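PDB 3G6S: putative endonuclease/exonuclease/phosphatase family protein from Bacteroides vulgatus ATCC 8482, which probably hydrolyses phosphodiester bonds in nucleic acids, as a presumed endonuclease or RNA exonuclease of the DNase I-like superfamily. Local coordinates for residues Y78-F82 with M133-T137; F190-A195 with F225-P230. Numbering follows the deposited sequence.

Overall arrangement
The DNase I-like fold is a sandwich of two mixed beta sheets, and the two contacts illustrate two ways in which such a fold is tied together. Contact 1 joins the sheets: 78-82 runs into strand 81-84 of one, 133-137 lies on strand 131-138 of the other, and they meet in the buried interior, the centre of the contact about 6 Å from the centre of the chain. Contact 2 works within the second sheet, where 190-195 supplies the short outermost strand beside 225-230. Strand 167-172 lies between strands 131-138 and 224-228 in that sheet, and the hydroxyl of T170 on it is hydrogen-bonded to the side-chain oxygen of N136 in contact 1. The contact centres are 15 Å apart, with nearest atoms about 7 Å apart.

Contact 1. Residues Y78-F82 with M133-T137; sequences YAPLF and MAVNT
N136, L81 and A79 carry most of the 247 Å² buried here. Residues 133-137 are a regular extended strand, whereas 78-80 form an irregular approach to the strand that starts at L81; A79 sits at phi/psi -139/61 before P80, and its CA is 5.9 Å from that of T137. N136, with a t chi1, extends toward the other segment and donates from ND2 to A79 O at 3.1 Å (N-H...O 160°). P80 O is also 3.1 Å from N136 ND2, but badly angled for a bond. The same amide bonds to M44 O, while OD1 pairs with T170 OG1. An asparagine thus bridges the two sheets of the DNase I-like sandwich through their buried interface, giving the buried carbonyl of A79, in the loop just before the strand, a partner there. Alternation along the strand points A134 the same way as N136 and turns V135 away, to pack on W120 and I154. L81, chi1 m and chi2 t, covers this pair: L81 CD2 lies 3.8 Å from N136 CB, and CD1 4.0 Å from A134 CB.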
loop_
_atom_site.group_PDB
_atom_site.type_symbol
_atom_site.label_atom_id
_atom_site.label_comp_id
_atom_site.label_asym_id
_atom_site.label_seq_id
_atom_site.Cartn_x
_atom_site.Cartn_y
_atom_site.Cartn_z
ATOM N N TYR A 78 0.711 -11.373 1.841
ATOM C CA TYR A 78 1.304 -10.702 0.697
ATOM C C TYR A 78 1.157 -9.205 0.916
ATOM O O TYR A 78 0.365 -8.757 1.750
ATOM C CB TYR A 78 0.532 -11.027 -0.582
ATOM C CG TYR A 78 0.711 -12.412 -1.148
ATOM C CD1 TYR A 78 1.152 -12.584 -2.460
ATOM C CD2 TYR A 78 0.400 -13.547 -0.400
ATOM C CE1 TYR A 78 1.277 -13.844 -3.018
ATOM C CE2 TYR A 78 0.525 -14.818 -0.950
ATOM C CZ TYR A 78 0.966 -14.953 -2.261
ATOM O OH TYR A 78 1.109 -16.193 -2.824
ATOM N N ALA A 79 1.909 -8.433 0.142
ATOM C CA ALA A 79 1.826 -6.967 0.163
ATOM C C ALA A 79 1.923 -6.663 -1.332
ATOM O O ALA A 79 2.827 -5.974 -1.785
ATOM C CB ALA A 79 3.004 -6.382 0.921
ATOM N N PRO A 80 0.957 -7.171 -2.110
ATOM C CA PRO A 80 0.864 -7.032 -3.564
ATOM C C PRO A 80 0.445 -5.699 -4.154
ATOM O O PRO A 80 -0.097 -4.830 -3.472
ATOM C CB PRO A 80 -0.125 -8.128 -3.933
ATOM C CG PRO A 80 -1.148 -7.991 -2.828
ATOM C CD PRO A 80 -0.299 -7.737 -1.571
ATOM N N LEU A 81 0.724 -5.572 -5.447
ATOM C CA LEU A 81 0.392 -4.407 -6.246
ATOM C C LEU A 81 -0.473 -4.870 -7.414
ATOM O O LEU A 81 -0.081 -5.756 -8.171
ATOM C CB LEU A 81 1.667 -3.756 -6.794
ATOM C CG LEU A 81 2.398 -2.809 -5.841
ATOM C CD1 LEU A 81 3.796 -2.551 -6.358
ATOM C CD2 LEU A 81 1.608 -1.510 -5.694
ATOM N N PHE A 82 -1.660 -4.292 -7.546
ATOM C CA PHE A 82 -2.536 -4.633 -8.659
ATOM C C PHE A 82 -2.599 -3.442 -9.599
ATOM O O PHE A 82 -2.683 -2.298 -9.154
ATOM C CB PHE A 82 -3.936 -5.009 -8.165
ATOM C CG PHE A 82 -4.018 -6.395 -7.597
ATOM C CD1 PHE A 82 -3.467 -6.683 -6.354
ATOM C CD2 PHE A 82 -4.604 -7.429 -8.326
ATOM C CE1 PHE A 82 -3.495 -7.985 -5.839
ATOM C CE2 PHE A 82 -4.638 -8.741 -7.820
ATOM C CZ PHE A 82 -4.081 -9.015 -6.575
HETATM N N MSE A 133 7.949 4.318 -10.463
HETATM C CA MSE A 133 8.038 3.163 -9.611
HETATM C C MSE A 133 6.989 3.155 -8.526
HETATM O O MSE A 133 6.572 4.200 -8.022
HETATM C CB MSE A 133 9.422 3.090 -8.989
HETATM C CG MSE A 133 9.614 1.904 -8.081
HETATM SE SE MSE A 133 11.314 2.003 -7.223
HETATM C CE MSE A 133 11.639 0.116 -7.054
ATOM N N ALA A 134 6.561 1.955 -8.178
ATOM C CA ALA A 134 5.576 1.774 -7.137
ATOM C C ALA A 134 6.169 0.837 -6.102
ATOM O O ALA A 134 6.753 -0.197 -6.440
ATOM C CB ALA A 134 4.304 1.176 -7.712
ATOM N N VAL A 135 6.022 1.212 -4.838
ATOM C CA VAL A 135 6.510 0.396 -3.738
ATOM C C VAL A 135 5.374 0.296 -2.732
ATOM O O VAL A 135 4.811 1.308 -2.323
ATOM C CB VAL A 135 7.761 1.018 -3.064
ATOM C CG1 VAL A 135 8.239 0.124 -1.920
ATOM C CG2 VAL A 135 8.874 1.166 -4.085
ATOM N N ASN A 136 5.036 -0.934 -2.360
ATOM C CA ASN A 136 3.960 -1.210 -1.420
ATOM C C ASN A 136 4.530 -2.005 -0.266
ATOM O O ASN A 136 5.218 -3.003 -0.475
ATOM C CB ASN A 136 2.870 -2.028 -2.098
ATOM C CG ASN A 136 1.675 -2.215 -1.213
ATOM O OD1 ASN A 136 1.141 -1.237 -0.674
ATOM N ND2 ASN A 136 1.233 -3.464 -1.051
ATOM N N THR A 137 4.235 -1.588 0.956
ATOM C CA THR A 137 4.793 -2.296 2.091
ATOM C C THR A 137 3.856 -2.367 3.303
ATOM O O THR A 137 2.784 -1.770 3.291
ATOM C CB THR A 137 6.133 -1.629 2.478
ATOM O OG1 THR A 137 6.731 -2.333 3.571
ATOM C CG2 THR A 137 5.907 -0.181 2.861
#

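Contact 2. Residues F190-A195 with F225-P230; sequences FVMKDA and FIFVTP
Three backbone hydrogen bonds set the register. K193 and V228 form an antiparallel hydrogen-bonded pair, K193 N to V228 O at 2.8 Å and V228 N to K193 O at 3.0 Å; two residues on, A195 N donates to I226 O at 2.8 Å. Between them D194 faces F227 as a non-hydrogen-bonded pair, CA-CA 4.8 Å, and F227 CA makes a CA-H...O contact to K193 O at 3.2 Å. A water links the strands further along, donating to D194 OD1 at 2.6 Å and accepting from I226 N at 2.8 Å. D194, chi1 t, is also the N-cap of helix 195-198, OD1 taking the N-H of Y196, while OD2 bonds Y182 OH. D194 and F227 share one face of the sheet, D194 CB 4.1 Å from F227 CE1; K193 and V228 share the other, K193 CB to V228 CG2 4.2 Å. A195 CB meets I226 CG2 at 3.8 Å. Where the pairing ends, V191 CB packs at 4.2 Å on P230 CD and F190 CZ reaches T229 CG2 at 3.8 Å. The arrangement is a two-residue edge strand that closes one sheet of the DNase I-like sandwich and passes directly into a capped helix.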
loop_
_atom_site.group_PDB
_atom_site.type_symbol
_atom_site.label_atom_id
_atom_site.label_comp_id
_atom_site.label_asym_id
_atom_site.label_seq_id
_atom_site.Cartn_x
_atom_site.Cartn_y
_atom_site.Cartn_z
ATOM N N PHE A 190 16.351 12.607 0.879
ATOM C CA PHE A 190 15.590 12.183 -0.296
ATOM C C PHE A 190 14.153 12.522 0.107
ATOM O O PHE A 190 13.547 11.831 0.933
ATOM C CB PHE A 190 15.770 10.678 -0.526
ATOM C CG PHE A 190 15.033 10.144 -1.727
ATOM C CD1 PHE A 190 13.700 9.761 -1.629
ATOM C CD2 PHE A 190 15.673 10.022 -2.958
ATOM C CE1 PHE A 190 13.012 9.264 -2.746
ATOM C CE2 PHE A 190 14.996 9.527 -4.087
ATOM C CZ PHE A 190 13.669 9.148 -3.983
ATOM N N VAL A 191 13.642 13.618 -0.454
ATOM C CA VAL A 191 12.305 14.123 -0.157
ATOM C C VAL A 191 11.162 13.206 -0.564
ATOM O O VAL A 191 11.135 12.657 -1.668
ATOM C CB VAL A 191 12.064 15.510 -0.815
ATOM C CG1 VAL A 191 10.667 16.021 -0.467
ATOM C CG2 VAL A 191 13.114 16.507 -0.339
HETATM N N MSE A 192 10.215 13.059 0.357
HETATM C CA MSE A 192 9.024 12.239 0.175
HETATM C C MSE A 192 7.882 13.018 0.794
HETATM O O MSE A 192 7.891 13.302 1.990
HETATM C CB MSE A 192 9.193 10.906 0.895
HETATM C CG MSE A 192 10.263 10.031 0.291
HETATM SE SE MSE A 192 9.508 8.636 -0.809
HETATM C CE MSE A 192 9.975 7.153 0.328
ATOM N N LYS A 193 6.904 13.379 -0.022
ATOM C CA LYS A 193 5.761 14.145 0.457
ATOM C C LYS A 193 4.617 13.222 0.887
ATOM O O LYS A 193 4.445 12.128 0.353
ATOM C CB LYS A 193 5.266 15.076 -0.654
ATOM C CG LYS A 193 6.336 15.963 -1.273
ATOM C CD LYS A 193 6.766 17.104 -0.352
ATOM C CE LYS A 193 7.697 18.065 -1.099
ATOM N NZ LYS A 193 8.046 19.301 -0.335
ATOM N N ASP A 194 3.846 13.660 1.870
ATOM C CA ASP A 194 2.706 12.886 2.326
ATOM C C ASP A 194 1.572 13.323 1.398
ATOM O O ASP A 194 1.110 14.458 1.479
ATOM C CB ASP A 194 2.381 13.245 3.774
ATOM C CG ASP A 194 1.108 12.588 4.268
ATOM O OD1 ASP A 194 0.310 12.118 3.432
ATOM O OD2 ASP A 194 0.905 12.560 5.494
ATOM N N ALA A 195 1.136 12.437 0.507
ATOM C CA ALA A 195 0.079 12.791 -0.446
ATOM C C ALA A 195 -1.166 13.388 0.206
ATOM O O ALA A 195 -1.847 14.220 -0.392
ATOM C CB ALA A 195 -0.311 11.569 -1.282
ATOM N N PHE A 225 -0.607 5.357 4.662
ATOM C CA PHE A 225 -0.171 6.538 3.921
ATOM C C PHE A 225 0.238 6.297 2.479
ATOM O O PHE A 225 0.545 5.175 2.066
ATOM C CB PHE A 225 1.027 7.198 4.621
ATOM C CG PHE A 225 0.794 7.528 6.062
ATOM C CD1 PHE A 225 0.470 8.829 6.451
ATOM C CD2 PHE A 225 0.911 6.535 7.038
ATOM C CE1 PHE A 225 0.266 9.142 7.797
ATOM C CE2 PHE A 225 0.711 6.827 8.385
ATOM C CZ PHE A 225 0.388 8.134 8.771
ATOM N N ILE A 226 0.238 7.390 1.727
ATOM C CA ILE A 226 0.675 7.393 0.348
ATOM C C ILE A 226 1.773 8.458 0.268
ATOM O O ILE A 226 1.519 9.649 0.485
ATOM C CB ILE A 226 -0.458 7.764 -0.629
ATOM C CG1 ILE A 226 -1.545 6.694 -0.584
ATOM C CG2 ILE A 226 0.099 7.884 -2.054
ATOM C CD1 ILE A 226 -2.710 6.933 -1.550
ATOM N N PHE A 227 2.998 8.033 -0.017
ATOM C CA PHE A 227 4.109 8.976 -0.114
ATOM C C PHE A 227 4.558 9.102 -1.559
ATOM O O PHE A 227 4.610 8.112 -2.288
ATOM C CB PHE A 227 5.278 8.503 0.752
ATOM C CG PHE A 227 4.995 8.547 2.224
ATOM C CD1 PHE A 227 4.928 9.767 2.893
ATOM C CD2 PHE A 227 4.781 7.367 2.938
ATOM C CE1 PHE A 227 4.648 9.815 4.249
ATOM C CE2 PHE A 227 4.501 7.399 4.293
ATOM C CZ PHE A 227 4.434 8.631 4.956
ATOM N N VAL A 228 4.883 10.321 -1.973
ATOM C CA VAL A 228 5.322 10.550 -3.347
ATOM C C VAL A 228 6.535 11.463 -3.462
ATOM O O VAL A 228 6.732 12.350 -2.637
ATOM C CB VAL A 228 4.202 11.176 -4.205
ATOM C CG1 VAL A 228 2.956 10.295 -4.172
ATOM C CG2 VAL A 228 3.897 12.583 -3.711
ATOM N N THR A 229 7.340 11.251 -4.498
ATOM C CA THR A 229 8.514 12.081 -4.718
ATOM C C THR A 229 8.062 13.500 -5.089
ATOM O O THR A 229 6.986 13.682 -5.660
ATOM C CB THR A 229 9.419 11.453 -5.786
ATOM O OG1 THR A 229 8.624 10.946 -6.866
ATOM C CG2 THR A 229 10.212 10.300 -5.170
ATOM N N PRO A 230 8.878 14.522 -4.766
ATOM C CA PRO A 230 8.552 15.930 -5.043
ATOM C C PRO A 230 8.030 16.344 -6.424
ATOM O O PRO A 230 7.353 17.365 -6.546
ATOM C CB PRO A 230 9.831 16.668 -4.637
ATOM C CG PRO A 230 10.901 15.667 -4.889
ATOM C CD PRO A 230 10.300 14.373 -4.402
HETATM O O HOH W 1 -0.649 9.818 2.733
#